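PDB 2ZYC: peptidoglycan hydrolase FlgJ from Sphingomonas sp. A1, which probably hydrolyses the peptidoglycan layer so that the flagellar rod can be assembled in the periplasm, the present chain being its C-terminal family 73 glycosidase domain. Local coordinates for residues A[60-65]-A[87-92]; A[66-71]-A[81-86]; A[110-115]-A[122-127]. The protein carries 2 engineered substitutions. All blocks are in the same frame, centred on the assembly; numbering follows the deposited sequence. Where two conformers were deposited one is given.

Interaction 1: residues A[60-65]-A[87-92]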
loop_
_atom_site.group_PDB
_atom_site.type_symbol
_atom_site.label_atom_id
_atom_site.label_comp_id
_atom_site.label_asym_id
_atom_site.label_seq_id
_atom_site.Cartn_x
_atom_site.Cartn_y
_atom_site.Cartn_z
ATOM N N SER A 60 -2.632 19.445 -5.677
ATOM C CA SER A 60 -2.581 20.343 -6.829
ATOM C C SER A 60 -1.887 19.753 -8.061
ATOM O O SER A 60 -2.182 20.159 -9.183
ATOM C CB SER A 60 -1.895 21.655 -6.436
ATOM O OG SER A 60 -0.608 21.395 -5.917
ATOM N N ASN A 61 -0.972 18.807 -7.853
ATOM C CA ASN A 61 -0.250 18.175 -8.965
ATOM C C ASN A 61 -0.967 16.933 -9.516
ATOM O O ASN A 61 -0.417 16.220 -10.359
ATOM C CB ASN A 61 1.184 17.821 -8.542
ATOM C CG ASN A 61 1.224 16.688 -7.529
ATOM O OD1 ASN A 61 0.208 16.358 -6.932
ATOM N ND2 ASN A 61 2.399 16.100 -7.321
ATOM N N TRP A 62 -2.174 16.669 -9.014
ATOM C CA TRP A 62 -3.003 15.562 -9.508
ATOM C C TRP A 62 -4.142 16.068 -10.394
ATOM O O TRP A 62 -4.993 16.833 -9.942
ATOM C CB TRP A 62 -3.572 14.751 -8.338
ATOM C CG TRP A 62 -4.503 13.650 -8.749
ATOM C CD1 TRP A 62 -5.870 13.668 -8.690
ATOM C CD2 TRP A 62 -4.140 12.363 -9.262
ATOM N NE1 TRP A 62 -6.384 12.479 -9.152
ATOM C CE2 TRP A 62 -5.345 11.656 -9.508
ATOM C CE3 TRP A 62 -2.917 11.741 -9.555
ATOM C CZ2 TRP A 62 -5.358 10.354 -10.021
ATOM C CZ3 TRP A 62 -2.933 10.437 -10.066
ATOM C CH2 TRP A 62 -4.150 9.765 -10.289
ATOM N N THR A 63 -4.149 15.612 -11.642
ATOM C CA THR A 63 -5.169 16.011 -12.616
ATOM C C THR A 63 -6.011 14.809 -13.049
ATOM O O THR A 63 -6.833 14.910 -13.968
ATOM C CB THR A 63 -4.533 16.657 -13.861
ATOM O OG1 THR A 63 -3.614 15.732 -14.448
ATOM C CG2 THR A 63 -3.797 17.953 -13.484
ATOM N N GLY A 64 -5.806 13.676 -12.381
ATOM C CA GLY A 64 -6.595 12.480 -12.641
ATOM C C GLY A 64 -7.970 12.540 -12.002
ATOM O O GLY A 64 -8.421 13.596 -11.537
ATOM N N LYS A 65 -8.640 11.391 -11.978
ATOM C CA LYS A 65 -9.924 11.265 -11.325
ATOM C C LYS A 65 -9.777 11.505 -9.825
ATOM O O LYS A 65 -8.781 11.109 -9.218
ATOM C CB LYS A 65 -10.502 9.875 -11.584
ATOM C CG LYS A 65 -11.958 9.717 -11.186
ATOM C CD LYS A 65 -12.456 8.320 -11.505
ATOM C CE LYS A 65 -13.947 8.200 -11.205
ATOM N NZ LYS A 65 -14.549 7.037 -11.921
ATOM N N ARG A 87 -7.068 10.543 -4.692
ATOM C CA ARG A 87 -6.878 10.068 -6.056
ATOM C C ARG A 87 -7.789 8.871 -6.321
ATOM O O ARG A 87 -8.099 8.108 -5.406
ATOM C CB ARG A 87 -5.417 9.681 -6.279
ATOM C CG ARG A 87 -4.451 10.819 -5.966
ATOM C CD ARG A 87 -3.010 10.453 -6.319
ATOM N NE ARG A 87 -2.085 11.515 -5.919
ATOM C CZ ARG A 87 -0.797 11.560 -6.248
ATOM N NH1 ARG A 87 -0.266 10.615 -6.998
ATOM N NH2 ARG A 87 -0.034 12.564 -5.825
ATOM N N ALA A 88 -8.236 8.736 -7.563
ATOM C CA ALA A 88 -8.969 7.538 -7.990
ATOM C C ALA A 88 -8.379 7.000 -9.280
ATOM O O ALA A 88 -7.876 7.764 -10.122
ATOM C CB ALA A 88 -10.461 7.832 -8.152
ATOM N N TYR A 89 -8.449 5.680 -9.435
ATOM C CA TYR A 89 -7.765 4.994 -10.520
ATOM C C TYR A 89 -8.738 4.063 -11.238
ATOM O O TYR A 89 -9.862 3.876 -10.782
ATOM C CB TYR A 89 -6.599 4.177 -9.965
ATOM C CG TYR A 89 -5.629 4.968 -9.116
ATOM C CD1 TYR A 89 -4.661 5.784 -9.709
ATOM C CD2 TYR A 89 -5.684 4.901 -7.721
ATOM C CE1 TYR A 89 -3.748 6.507 -8.923
ATOM C CE2 TYR A 89 -4.787 5.616 -6.925
ATOM C CZ TYR A 89 -3.824 6.417 -7.537
ATOM O OH TYR A 89 -2.945 7.115 -6.743
ATOM N N ASP A 90 -8.286 3.475 -12.345
ATOM C CA ASP A 90 -9.094 2.524 -13.116
ATOM C C ASP A 90 -8.866 1.068 -12.697
ATOM O O ASP A 90 -9.613 0.184 -13.127
ATOM C CB ASP A 90 -8.815 2.661 -14.617
ATOM C CG ASP A 90 -8.955 4.086 -15.125
ATOM O OD1 ASP A 90 -9.908 4.795 -14.724
ATOM O OD2 ASP A 90 -8.109 4.490 -15.949
ATOM N N SER A 91 -7.848 0.829 -11.865
ATOM C CA SER A 91 -7.448 -0.514 -11.430
ATOM C C SER A 91 -6.432 -0.478 -10.284
ATOM O O SER A 91 -5.814 0.558 -10.037
ATOM C CB SER A 91 -6.830 -1.287 -12.602
ATOM O OG SER A 91 -5.636 -0.655 -13.047
ATOM N N TYR A 92 -6.247 -1.613 -9.600
ATOM C CA TYR A 92 -5.132 -1.769 -8.646
ATOM C C TYR A 92 -3.782 -1.583 -9.335
ATOM O O TYR A 92 -2.870 -0.965 -8.779
ATOM C CB TYR A 92 -5.162 -3.138 -7.944
ATOM C CG TYR A 92 -6.231 -3.302 -6.878
ATOM C CD1 TYR A 92 -6.831 -2.196 -6.268
ATOM C CD2 TYR A 92 -6.618 -4.579 -6.459
ATOM C CE1 TYR A 92 -7.814 -2.360 -5.281
ATOM C CE2 TYR A 92 -7.584 -4.753 -5.473
ATOM C CZ TYR A 92 -8.174 -3.652 -4.887
ATOM O OH TYR A 92 -9.132 -3.851 -3.916
HETATM O O HOH W 1 -1.118 15.153 -4.992
HETATM O O HOH W 2 -7.232 8.662 -12.543
#

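Interaction 2: residues A[66-71]-A[81-86]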
loop_
_atom_site.group_PDB
_atom_site.type_symbol
_atom_site.label_atom_id
_atom_site.label_comp_id
_atom_site.label_asym_id
_atom_site.label_seq_id
_atom_site.Cartn_x
_atom_site.Cartn_y
_atom_site.Cartn_z
ATOM N N VAL A 66 -10.780 12.160 -9.251
ATOM C CA VAL A 66 -10.800 12.506 -7.837
ATOM C C VAL A 66 -12.048 11.945 -7.164
ATOM O O VAL A 66 -13.154 12.006 -7.717
ATOM C CB VAL A 66 -10.732 14.042 -7.635
ATOM C CG1 VAL A 66 -10.984 14.421 -6.172
ATOM C CG2 VAL A 66 -9.380 14.587 -8.118
ATOM N N VAL A 67 -11.860 11.394 -5.973
ATOM C CA VAL A 67 -12.969 10.947 -5.157
ATOM C C VAL A 67 -12.894 11.646 -3.803
ATOM O O VAL A 67 -11.831 11.711 -3.175
ATOM C CB VAL A 67 -13.021 9.389 -5.033
ATOM C CG1 VAL A 67 -11.696 8.824 -4.513
ATOM C CG2 VAL A 67 -14.196 8.951 -4.158
ATOM N N GLU A 68 -14.016 12.213 -3.377
ATOM C CA GLU A 68 -14.090 12.838 -2.068
ATOM C C GLU A 68 -14.526 11.809 -1.043
ATOM O O GLU A 68 -15.386 10.960 -1.319
ATOM C CB GLU A 68 -15.022 14.057 -2.076
ATOM C CG GLU A 68 -14.393 15.272 -2.753
ATOM C CD GLU A 68 -15.376 16.395 -3.049
ATOM O OE1 GLU A 68 -16.433 16.479 -2.389
ATOM O OE2 GLU A 68 -15.079 17.200 -3.957
ATOM N N ALA A 69 -13.905 11.864 0.128
ATOM C CA ALA A 69 -14.254 10.978 1.231
ATOM C C ALA A 69 -14.033 11.700 2.550
ATOM O O ALA A 69 -13.119 12.519 2.683
ATOM C CB ALA A 69 -13.445 9.688 1.171
ATOM N N ARG A 70 -14.890 11.415 3.523
ATOM C CA ARG A 70 -14.786 12.066 4.820
ATOM C C ARG A 70 -13.704 11.420 5.691
ATOM O O ARG A 70 -13.553 10.193 5.718
ATOM C CB ARG A 70 -16.142 12.076 5.530
ATOM C CG ARG A 70 -17.177 13.007 4.891
ATOM C CD ARG A 70 -18.562 12.763 5.479
ATOM N NE ARG A 70 -18.868 11.336 5.500
ATOM C CZ ARG A 70 -19.489 10.708 6.495
ATOM N NH1 ARG A 70 -19.886 11.378 7.570
ATOM N NH2 ARG A 70 -19.709 9.404 6.412
ATOM N N THR A 71 -12.936 12.262 6.378
ATOM C CA THR A 71 -11.925 11.791 7.321
ATOM C C THR A 71 -12.283 12.261 8.731
ATOM O O THR A 71 -13.288 12.959 8.919
ATOM C CB THR A 71 -10.494 12.261 6.935
ATOM O OG1 THR A 71 -10.448 13.693 6.877
ATOM C CG2 THR A 71 -10.079 11.685 5.588
ATOM N N VAL A 81 -15.224 16.126 11.388
ATOM C CA VAL A 81 -15.269 15.515 10.059
ATOM C C VAL A 81 -14.834 16.519 8.982
ATOM O O VAL A 81 -15.424 17.598 8.843
ATOM C CB VAL A 81 -16.691 14.951 9.739
ATOM C CG1 VAL A 81 -16.815 14.554 8.277
ATOM C CG2 VAL A 81 -17.033 13.765 10.646
ATOM N N ARG A 82 -13.789 16.155 8.241
ATOM C CA ARG A 82 -13.333 16.909 7.077
ATOM C C ARG A 82 -13.691 16.135 5.822
ATOM O O ARG A 82 -13.748 14.909 5.846
ATOM C CB ARG A 82 -11.810 17.081 7.101
ATOM C CG ARG A 82 -11.300 18.224 7.950
ATOM C CD ARG A 82 -9.822 18.499 7.674
ATOM N NE ARG A 82 -9.614 19.117 6.363
ATOM C CZ ARG A 82 -8.952 18.555 5.351
ATOM N NH1 ARG A 82 -8.833 19.206 4.201
ATOM N NH2 ARG A 82 -8.404 17.351 5.484
ATOM N N VAL A 83 -13.931 16.850 4.730
ATOM C CA VAL A 83 -13.974 16.218 3.419
ATOM C C VAL A 83 -12.561 16.283 2.830
ATOM O O VAL A 83 -11.969 17.366 2.721
ATOM C CB VAL A 83 -14.997 16.884 2.475
ATOM C CG1 VAL A 83 -14.971 16.225 1.105
ATOM C CG2 VAL A 83 -16.404 16.807 3.070
ATOM N N GLU A 84 -12.025 15.118 2.475
ATOM C CA GLU A 84 -10.699 15.029 1.870
ATOM C C GLU A 84 -10.797 14.585 0.416
ATOM O O GLU A 84 -11.699 13.827 0.046
ATOM C CB GLU A 84 -9.804 14.070 2.670
ATOM C CG GLU A 84 -8.350 13.984 2.206
ATOM C CD GLU A 84 -7.631 15.317 2.274
ATOM O OE1 GLU A 84 -7.742 16.104 1.307
ATOM O OE2 GLU A 84 -6.957 15.572 3.290
ATOM N N ARG A 85 -9.866 15.070 -0.402
ATOM C CA ARG A 85 -9.829 14.735 -1.819
ATOM C C ARG A 85 -8.766 13.676 -2.056
ATOM O O ARG A 85 -7.585 13.880 -1.747
ATOM C CB ARG A 85 -9.569 15.979 -2.672
ATOM C CG ARG A 85 -10.768 16.927 -2.691
ATOM C CD ARG A 85 -10.424 18.283 -3.267
ATOM N NE ARG A 85 -9.820 18.193 -4.590
ATOM C CZ ARG A 85 -10.490 18.116 -5.734
ATOM N NH1 ARG A 85 -11.820 18.115 -5.742
ATOM N NH2 ARG A 85 -9.818 18.040 -6.878
ATOM N N PHE A 86 -9.212 12.540 -2.583
ATOM C CA PHE A 86 -8.346 11.392 -2.831
ATOM C C PHE A 86 -8.216 11.090 -4.311
ATOM O O PHE A 86 -9.137 11.324 -5.094
ATOM C CB PHE A 86 -8.900 10.154 -2.117
ATOM C CG PHE A 86 -8.824 10.233 -0.630
ATOM C CD1 PHE A 86 -7.640 9.908 0.034
ATOM C CD2 PHE A 86 -9.932 10.633 0.115
ATOM C CE1 PHE A 86 -7.558 9.981 1.434
ATOM C CE2 PHE A 86 -9.867 10.711 1.502
ATOM C CZ PHE A 86 -8.673 10.384 2.170
HETATM O O HOH W 3 -7.809 14.213 5.447
#

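Interaction 3: residues A[110-115]-A[122-127]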
loop_
_atom_site.group_PDB
_atom_site.type_symbol
_atom_site.label_atom_id
_atom_site.label_comp_id
_atom_site.label_asym_id
_atom_site.label_seq_id
_atom_site.Cartn_x
_atom_site.Cartn_y
_atom_site.Cartn_z
ATOM N N ALA A 110 13.591 8.884 -0.678
ATOM C CA ALA A 110 14.844 8.288 -1.173
ATOM C C ALA A 110 15.378 7.166 -0.284
ATOM O O ALA A 110 16.110 6.296 -0.752
ATOM C CB ALA A 110 15.914 9.364 -1.358
ATOM N N LYS A 111 15.009 7.191 0.996
ATOM C CA LYS A 111 15.475 6.188 1.959
ATOM C C LYS A 111 14.735 4.844 1.877
ATOM O O LYS A 111 15.162 3.854 2.477
ATOM C CB LYS A 111 15.420 6.757 3.384
ATOM C CG LYS A 111 16.544 7.754 3.700
ATOM C CD LYS A 111 17.892 7.045 3.717
ATOM C CE LYS A 111 19.048 7.994 4.002
ATOM N NZ LYS A 111 20.282 7.231 4.361
ATOM N N VAL A 112 13.637 4.801 1.127
ATOM C CA VAL A 112 12.886 3.553 0.972
ATOM C C VAL A 112 13.676 2.468 0.228
ATOM O O VAL A 112 13.726 1.317 0.665
ATOM C CB VAL A 112 11.525 3.796 0.281
ATOM C CG1 VAL A 112 10.826 2.478 -0.032
ATOM C CG2 VAL A 112 10.637 4.648 1.168
ATOM N N ALA A 113 14.282 2.837 -0.900
ATOM C CA ALA A 113 14.942 1.856 -1.751
ATOM C C ALA A 113 15.981 1.051 -0.986
ATOM O O ALA A 113 16.775 1.606 -0.230
ATOM C CB ALA A 113 15.580 2.530 -2.957
ATOM N N GLY A 114 15.941 -0.263 -1.179
ATOM C CA GLY A 114 16.954 -1.157 -0.627
ATOM C C GLY A 114 16.714 -1.600 0.802
ATOM O O GLY A 114 17.522 -2.351 1.355
ATOM N N LYS A 115 15.639 -1.115 1.424
ATOM C CA LYS A 115 15.306 -1.553 2.782
ATOM C C LYS A 115 14.742 -2.973 2.726
ATOM O O LYS A 115 13.902 -3.283 1.883
ATOM C CB LYS A 115 14.329 -0.588 3.462
ATOM C CG LYS A 115 14.885 0.825 3.690
ATOM C CD LYS A 115 16.057 0.841 4.677
ATOM C CE LYS A 115 16.638 2.247 4.887
ATOM N NZ LYS A 115 17.294 2.807 3.668
ATOM N N ALA A 122 9.204 1.100 6.956
ATOM C CA ALA A 122 8.128 1.950 7.452
ATOM C C ALA A 122 8.653 3.296 7.938
ATOM O O ALA A 122 8.064 4.327 7.650
ATOM C CB ALA A 122 7.346 1.231 8.546
ATOM N N ARG A 123 9.777 3.283 8.654
ATOM C CA ARG A 123 10.434 4.526 9.082
ATOM C C ARG A 123 10.795 5.419 7.891
ATOM O O ARG A 123 10.632 6.635 7.963
ATOM C CB ARG A 123 11.679 4.230 9.926
ATOM C CG ARG A 123 11.393 3.623 11.306
ATOM C CD ARG A 123 12.637 3.588 12.220
ATOM N NE ARG A 123 13.871 3.186 11.533
ATOM C CZ ARG A 123 14.385 1.957 11.524
ATOM N NH1 ARG A 123 13.782 0.957 12.152
ATOM N NH2 ARG A 123 15.511 1.721 10.866
ATOM N N ALA A 124 11.268 4.807 6.800
ATOM C CA ALA A 124 11.618 5.551 5.576
ATOM C C ALA A 124 10.396 6.225 4.945
ATOM O O ALA A 124 10.483 7.361 4.470
ATOM C CB ALA A 124 12.329 4.648 4.563
ATOM N N LEU A 125 9.259 5.531 4.960
ATOM C CA LEU A 125 8.002 6.112 4.481
ATOM C C LEU A 125 7.568 7.267 5.378
ATOM O O LEU A 125 7.154 8.317 4.886
ATOM C CB LEU A 125 6.895 5.059 4.461
ATOM C CG LEU A 125 6.982 3.990 3.373
ATOM C CD1 LEU A 125 5.953 2.911 3.693
ATOM C CD2 LEU A 125 6.746 4.601 1.990
ATOM N N GLN A 126 7.659 7.061 6.689
ATOM C CA GLN A 126 7.284 8.092 7.647
ATOM C C GLN A 126 8.148 9.347 7.501
ATOM O O GLN A 126 7.636 10.471 7.561
ATOM C CB GLN A 126 7.340 7.545 9.067
ATOM C CG GLN A 126 6.463 8.305 10.042
ATOM C CD GLN A 126 6.180 7.512 11.296
ATOM O OE1 GLN A 126 6.253 6.284 11.295
ATOM N NE2 GLN A 126 5.852 8.211 12.379
ATOM N N GLU A 127 9.453 9.158 7.295
ATOM C CA GLU A 127 10.365 10.290 7.048
ATOM C C GLU A 127 9.971 11.071 5.794
ATOM O O GLU A 127 10.078 12.304 5.747
ATOM C CB GLU A 127 11.821 9.811 6.938
ATOM C CG GLU A 127 12.819 10.908 6.522
ATOM C CD GLU A 127 14.231 10.383 6.311
ATOM O OE1 GLU A 127 14.679 9.516 7.091
ATOM O OE2 GLU A 127 14.904 10.857 5.367
HETATM O O HOH W 4 12.673 8.501 2.835
#

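Interaction 1: residues A[60-65]-A[87-92]
Lys65 and Ala88 bring the two backbones together where the loop 60-65 runs into the hairpin; their CA atoms lie 5.1 Å apart. One direct bond crosses, from Ala88 N to Lys65 O (2.9 Å), while a water accepts from Lys65 N and donates to Ala88 O. The loop also folds back on this carbonyl: Trp62 NE1 donates to Lys65 O over 2.8 Å, the oxygen lying close to the indole plane. Both donors lie well out of the carbonyl plane, one on each face; one oxygen is thus gripped by two N-H groups, which probably helps to fix the turn of the indole.

Trp62 CG stands anti to its backbone N (chi1 176°), and the ring beyond it lies across the extended side chain of Arg87. Arg87 CG sits over the centre of the indole, and Arg87 CD makes a CH-pi contact 3.7 Å from the centroid of the Trp62 six-membered ring. The guanidinium follows at only 16° to the indole plane. Gly64 N takes the other face, nearer the rim, and Tyr89 CE1 approaches Trp62 CH2 obliquely at 3.6 Å. A second water joins Asn61 OD1 to Arg87 NH2.

The charged end of Arg87 forms a salt bridge with Asp98 of helix 92-105, whose OD2 also bonds Tyr89 OH; strand 82-88, the loop before strand 65-71 and that helix thus converge around Trp62.

Interaction 2: residues A[66-71]-A[81-86]
Val66 CG1 sits over the centre of one face of the Arg85 guanidinium, 3.7 Å above its plane, while Glu68 OE2 lies near that plane at the edge, 3.8 Å from Arg85 NH1 in a long salt bridge. The Phe86 ring is met mainly at its rim: Val67 O, Ala69 O and Thr71 CG2 all lie in its plane, and Ala69 CB comes in obliquely, 3.7 Å from Phe86 CE2. Val67 CG1 packs against Phe86 CB.

Strands 65-71 and 82-88 form an antiparallel beta hairpin, consistent with the small beta region of this lysozyme-related family; its tip is not modelled. Val67, Ala69 and Thr71 face Phe86, Glu84 and Arg82 in hydrogen-bonded pairs, at 2.8 Å from Phe86 N to Val67 O, with only the bond from Arg82 N to Thr71 O weak; their six side chains share one face. The non-hydrogen-bonded pairs, Glu68 with Arg85 and Arg70 with Val83, occupy the other.

The bent side chain of Glu84 accepts twice within its own strand: Arg85 N reaches the anti lone pair of Glu84 OE1, and Arg82 NH2 forms a salt bridge with Glu84 OE2 at 3.2 Å, from above the carboxylate plane. A leucine in place of Glu84 would probably leave the Arg82 guanidinium without this charged mate and free to turn. A water donates to Glu84 OE2 and is also hydrogen-bonded to Thr71 OG1 across the hairpin (3.0 Å).

Interaction 3: residues A[110-115]-A[122-127]
Ala124 CB is directed at the 110-115 segment, where it rests 3.6 Å from Lys111 O and also meets the CB of Lys111. Val112 supplies the neighbouring wall, with its CG2 at 3.8 Å from Ala124 CB. The same methyl reaches on to Leu125, lying 4.0 Å from Leu125 CD2. Val112 CG2 stands anti to the carbonyl carbon, which leaves CG1 anti to the backbone N (chi1 173°) and presents CG2 to the helix. Val112, Ala124 and Leu125 are buried, whereas Lys111, which also packs on Ala124, is exposed. Around them Val112 also touches Val103 of helix 92-105 and Phe121, one helical turn before Leu125, while Leu125 touches Tyr99 of that same helix 92-105.

The outer side is looser. The Lys111 chain, bent at chi2, brushes Glu127 with its methylene CG, 3.9 Å from Glu127 OE2, but its ammonium swings off: Lys111 NZ and Glu127 OE2 stay 6.6 Å apart, a proximity of opposite charges rather than a bond. Here water does the joining, accepting from Lys111 N and donating to Ala124 O.

The loop meanwhile keeps its own shape. A type II turn runs from Val112 to Lys115, with Gly114 at positive phi, and Lys115 folds back so that its NZ donates to Lys111 O over 2.7 Å, in the carbonyl plane and on a lone pair. No direct hydrogen bond crosses between the loop and the helix: the chemistry implies that apolar contacts of Ala124, Val112 and Leu125, with one bridging water, make the contact, and that the charge of Lys111 probably adds little to it.

Interactions 1 and 2 belong to one unit, since both use strand 82-88 and meet at Val67, whose CG1 packs against Arg87 O and Ala88 CB. Interaction 2 is the surface member, a ladder of backbone bonds with charged side chains outside; interaction 1, partly buried, relies on a tryptophan laid against an arginine and on one carbonyl that accepts from two donors. Interaction 3 lies far from both, its centre about 23 Å from that of interaction 1, in the helical part of the domain. It is largely buried and apolar, with no direct bond across. Backbone bonds and charges are thus prominent in the hairpin, beside apolar contacts of Phe86, whereas interaction 3 is apolar packing of a loop on a helix.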